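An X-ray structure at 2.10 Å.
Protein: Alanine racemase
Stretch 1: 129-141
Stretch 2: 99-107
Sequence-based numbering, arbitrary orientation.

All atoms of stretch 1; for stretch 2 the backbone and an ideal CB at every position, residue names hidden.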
# COMPACT_ATOMS: atom_id res chain seq x y z
N ARG B 129 5.44 -3.07 25.27
CA ARG B 129 4.46 -3.04 24.19
C ARG B 129 3.33 -4.03 24.43
O ARG B 129 2.68 -3.89 25.47
CB ARG B 129 5.13 -3.35 22.85
CG ARG B 129 6.22 -2.38 22.46
CD ARG B 129 6.67 -2.62 21.02
NE ARG B 129 8.06 -2.23 20.80
CZ ARG B 129 8.68 -2.35 19.64
NH1 ARG B 129 8.04 -2.84 18.59
NH2 ARG B 129 9.95 -1.97 19.53
N SER B 130 3.26 -5.04 23.63
CA SER B 130 2.27 -6.09 23.82
C SER B 130 2.86 -7.24 24.65
O SER B 130 4.07 -7.31 24.85
CB SER B 130 1.81 -6.63 22.46
OG SER B 130 0.82 -7.62 22.60
N GLY B 131 2.01 -8.14 25.12
CA GLY B 131 2.52 -9.25 25.91
C GLY B 131 2.31 -9.08 27.40
O GLY B 131 2.11 -7.97 27.89
N VAL B 132 2.36 -10.20 28.12
CA VAL B 132 2.17 -10.23 29.56
C VAL B 132 3.45 -9.74 30.25
O VAL B 132 4.54 -10.25 29.98
CB VAL B 132 1.85 -11.66 30.04
CG1 VAL B 132 1.47 -11.66 31.51
CG2 VAL B 132 0.71 -12.25 29.20
N ASP B 133 3.33 -8.75 31.13
CA ASP B 133 4.50 -8.24 31.83
C ASP B 133 4.71 -8.92 33.17
O ASP B 133 3.81 -9.56 33.71
CB ASP B 133 4.42 -6.72 32.01
CG ASP B 133 3.26 -6.29 32.88
OD1 ASP B 133 3.03 -6.91 33.94
OD2 ASP B 133 2.57 -5.33 32.49
N GLU B 134 5.92 -8.76 33.71
CA GLU B 134 6.34 -9.35 34.97
C GLU B 134 5.31 -9.40 36.10
O GLU B 134 5.13 -10.45 36.73
CB GLU B 134 7.60 -8.63 35.46
CG GLU B 134 8.25 -9.23 36.69
CD GLU B 134 9.63 -8.66 36.94
OE1 GLU B 134 10.55 -8.98 36.15
OE2 GLU B 134 9.81 -7.88 37.90
N GLN B 135 4.63 -8.29 36.36
CA GLN B 135 3.63 -8.25 37.42
C GLN B 135 2.44 -9.17 37.15
O GLN B 135 1.73 -9.56 38.09
CB GLN B 135 3.13 -6.81 37.63
CG GLN B 135 4.21 -5.83 38.07
CD GLN B 135 4.91 -6.24 39.35
OE1 GLN B 135 5.65 -7.22 39.38
NE2 GLN B 135 4.66 -5.49 40.42
N GLU B 136 2.21 -9.51 35.89
CA GLU B 136 1.09 -10.37 35.52
C GLU B 136 1.46 -11.84 35.34
O GLU B 136 0.58 -12.71 35.33
CB GLU B 136 0.46 -9.86 34.21
CG GLU B 136 0.30 -8.34 34.13
CD GLU B 136 -0.17 -7.86 32.76
OE1 GLU B 136 0.46 -8.22 31.74
OE2 GLU B 136 -1.17 -7.12 32.70
N TRP B 137 2.75 -12.13 35.20
CA TRP B 137 3.21 -13.51 34.99
C TRP B 137 2.61 -14.52 35.96
O TRP B 137 2.07 -15.54 35.56
CB TRP B 137 4.74 -13.59 35.06
CG TRP B 137 5.44 -12.79 34.02
CD1 TRP B 137 4.90 -12.30 32.87
CD2 TRP B 137 6.83 -12.43 34.01
NE1 TRP B 137 5.87 -11.65 32.14
CE2 TRP B 137 7.06 -11.71 32.82
CE3 TRP B 137 7.89 -12.64 34.90
CZ2 TRP B 137 8.32 -11.20 32.49
CZ3 TRP B 137 9.14 -12.13 34.56
CH2 TRP B 137 9.34 -11.42 33.37
N GLU B 138 2.72 -14.22 37.26
CA GLU B 138 2.20 -15.10 38.30
C GLU B 138 0.77 -15.54 38.04
O GLU B 138 0.48 -16.74 37.96
CB GLU B 138 2.27 -14.41 39.66
CG GLU B 138 3.67 -14.26 40.23
CD GLU B 138 4.28 -15.59 40.60
OE1 GLU B 138 5.40 -15.59 41.16
OE2 GLU B 138 3.65 -16.63 40.34
N GLY B 139 -0.13 -14.56 37.93
CA GLY B 139 -1.53 -14.86 37.71
C GLY B 139 -1.81 -15.64 36.44
O GLY B 139 -2.54 -16.63 36.47
N VAL B 140 -1.22 -15.19 35.33
CA VAL B 140 -1.41 -15.84 34.04
C VAL B 140 -0.92 -17.29 34.00
O VAL B 140 -1.61 -18.16 33.49
CB VAL B 140 -0.72 -15.04 32.91
CG1 VAL B 140 -0.73 -15.86 31.62
CG2 VAL B 140 -1.44 -13.71 32.69
N PHE B 141 0.28 -17.54 34.51
CA PHE B 141 0.80 -18.91 34.49
C PHE B 141 -0.10 -19.79 35.36
O PHE B 141 -0.42 -20.92 34.99
CB PHE B 141 2.25 -18.98 35.00
CG PHE B 141 3.23 -18.15 34.20
CD1 PHE B 141 2.93 -17.73 32.91
CD2 PHE B 141 4.46 -17.81 34.75
CE1 PHE B 141 3.85 -16.99 32.18
CE2 PHE B 141 5.38 -17.07 34.02
CZ PHE B 141 5.08 -16.66 32.74
N UNK B 99 -1.29 -16.63 20.62
CA UNK B 99 -0.39 -16.10 21.64
C UNK B 99 -1.21 -15.47 22.77
O UNK B 99 -2.24 -14.84 22.52
CB UNK B 99 0.57 -15.08 21.04
N UNK B 100 -0.77 -15.67 24.00
CA UNK B 100 -1.44 -15.06 25.14
C UNK B 100 -0.67 -13.74 25.30
O UNK B 100 0.48 -13.75 25.74
CB UNK B 100 -1.42 -15.93 26.40
N UNK B 101 -1.30 -12.62 24.96
CA UNK B 101 -0.62 -11.33 25.04
C UNK B 101 -1.03 -10.43 26.21
O UNK B 101 -0.40 -9.40 26.44
CB UNK B 101 -0.86 -10.57 23.73
N UNK B 102 -2.07 -10.82 26.93
CA UNK B 102 -2.54 -10.07 28.09
C UNK B 102 -3.42 -10.99 28.92
O UNK B 102 -3.90 -12.01 28.42
CB UNK B 102 -3.30 -8.81 27.67
N UNK B 103 -3.63 -10.64 30.20
CA UNK B 103 -4.46 -11.45 31.09
C UNK B 103 -5.85 -11.68 30.51
O UNK B 103 -6.43 -12.76 30.67
CB UNK B 103 -4.57 -10.78 32.46
N UNK B 104 -6.40 -10.66 29.86
CA UNK B 104 -7.74 -10.78 29.27
C UNK B 104 -7.76 -11.88 28.20
O UNK B 104 -8.75 -12.59 28.07
CB UNK B 104 -8.18 -9.45 28.67
N UNK B 105 -6.68 -11.99 27.45
CA UNK B 105 -6.57 -13.01 26.39
C UNK B 105 -6.53 -14.39 27.04
O UNK B 105 -7.18 -15.32 26.58
CB UNK B 105 -5.33 -12.78 25.53
N UNK B 106 -5.76 -14.50 28.12
CA UNK B 106 -5.67 -15.76 28.84
C UNK B 106 -7.07 -16.14 29.33
O UNK B 106 -7.50 -17.28 29.19
CB UNK B 106 -4.68 -15.66 30.01
N UNK B 107 -7.78 -15.16 29.88
CA UNK B 107 -9.12 -15.38 30.40
C UNK B 107 -10.09 -15.87 29.34
O UNK B 107 -10.86 -16.81 29.57
CB UNK B 107 -9.65 -14.09 31.02

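Stretch 2 leaves a strand at 99-100, turns, and enters a helix at 103 that runs nearly parallel to the helix that ends stretch 1, with 10° between their directions and 10.1 Å between their axes. No clear hydrogen bond joins the two stretches, and the side-chain contacts between them are largely apolar.

Position 99 has nothing of stretch 1 within 5.5 Å of its ideal CB, and the visible atoms hardly restrict it; the residue is Ala 99. At position 100 the CB points sideways, 5.1 Å from Val 132 CG2 and 5.3 Å from Val 140 CG1. Two valine methyl groups and extended backbone angles (-92/108) favour a medium apolar side chain, with valine, isoleucine or leucine all plausible. It is Val 100, whose CG1 lies 4.3 Å from Val 140 CG1 and 4.5 Å from Val 132 CG2, so the three methyl groups form a small apolar cluster.

Position 101 lies closest to stretch 1, its CA 3.9 Å from that of Gly 131. Its carbonyl O is 3.0 Å from Gly 131 N, whatever the side chain. The ideal CB, pointing sideways, is 3.6 Å from Ser 130 OG and 4.0 Å from Gly 131 N; a polar side chain could address the hydroxyl, and an aliphatic one could pack beside it. The residue is Ile 101, with chi1 p and chi2 t, and its CD1 reaches 3.5 Å from Ser 130 OG, a contact rather than a polar pairing.

At position 102 the CB points away, and the helix begins just afterwards. Serine, threonine, aspartate or asparagine would suit such an N-cap. Ser 102 accepts a weak capping bond at OG from the backbone N of 105, 3.4 Å away, although the placement of OG is less certain.

Position 103, in the first turn, has phi -55°, and its nitrogen need not donate to a preceding turn. Its CB points sideways, 4.3 Å from Val 140 CG2 and 5.0 Å from Glu 136 OE2. Proline fits, as would a small apolar residue, while a basic side chain could answer the carboxylate. Pro 103 places CG 4.1 Å from Val 140 CG2 and 3.5 Å from Glu 136 OE2, so the ring meets both a methyl group and a carboxylate oxygen.

Positions 104 and 105 are out of reach and little constrained by stretch 1; they are Ala 104 and His 105. At position 106 the CB points toward stretch 1, 4.3 Å from Val 140 CG1, favouring a small apolar residue. Ala 106 supplies just that methyl contact. Position 107, again out of reach, is Lys 107, extended with every chi t.

Stretch 2 99-107: AVISPAHAK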
# COMPACT_ATOMS: atom_id res chain seq x y z
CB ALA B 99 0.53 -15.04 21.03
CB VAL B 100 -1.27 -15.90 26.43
CG1 VAL B 100 -2.09 -15.31 27.56
CG2 VAL B 100 -1.69 -17.34 26.16
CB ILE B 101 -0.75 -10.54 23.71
CG1 ILE B 101 -2.17 -9.98 23.57
CG2 ILE B 101 -0.44 -11.45 22.52
CD1 ILE B 101 -2.33 -9.08 22.36
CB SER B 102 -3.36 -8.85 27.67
OG SER B 102 -4.71 -9.21 27.43
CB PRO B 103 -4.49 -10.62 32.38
CG PRO B 103 -3.11 -9.97 32.37
CD PRO B 103 -2.97 -9.54 30.92
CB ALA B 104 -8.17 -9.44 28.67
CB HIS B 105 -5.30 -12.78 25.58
CG HIS B 105 -5.37 -11.61 24.65
ND1 HIS B 105 -5.73 -11.73 23.33
CD2 HIS B 105 -5.14 -10.29 24.86
CE1 HIS B 105 -5.71 -10.54 22.76
NE2 HIS B 105 -5.35 -9.65 23.67
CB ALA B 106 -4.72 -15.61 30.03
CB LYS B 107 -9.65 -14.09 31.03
CG LYS B 107 -11.01 -14.23 31.68
CD LYS B 107 -11.39 -12.97 32.43
CE LYS B 107 -12.72 -13.13 33.14
NZ LYS B 107 -13.11 -11.89 33.87
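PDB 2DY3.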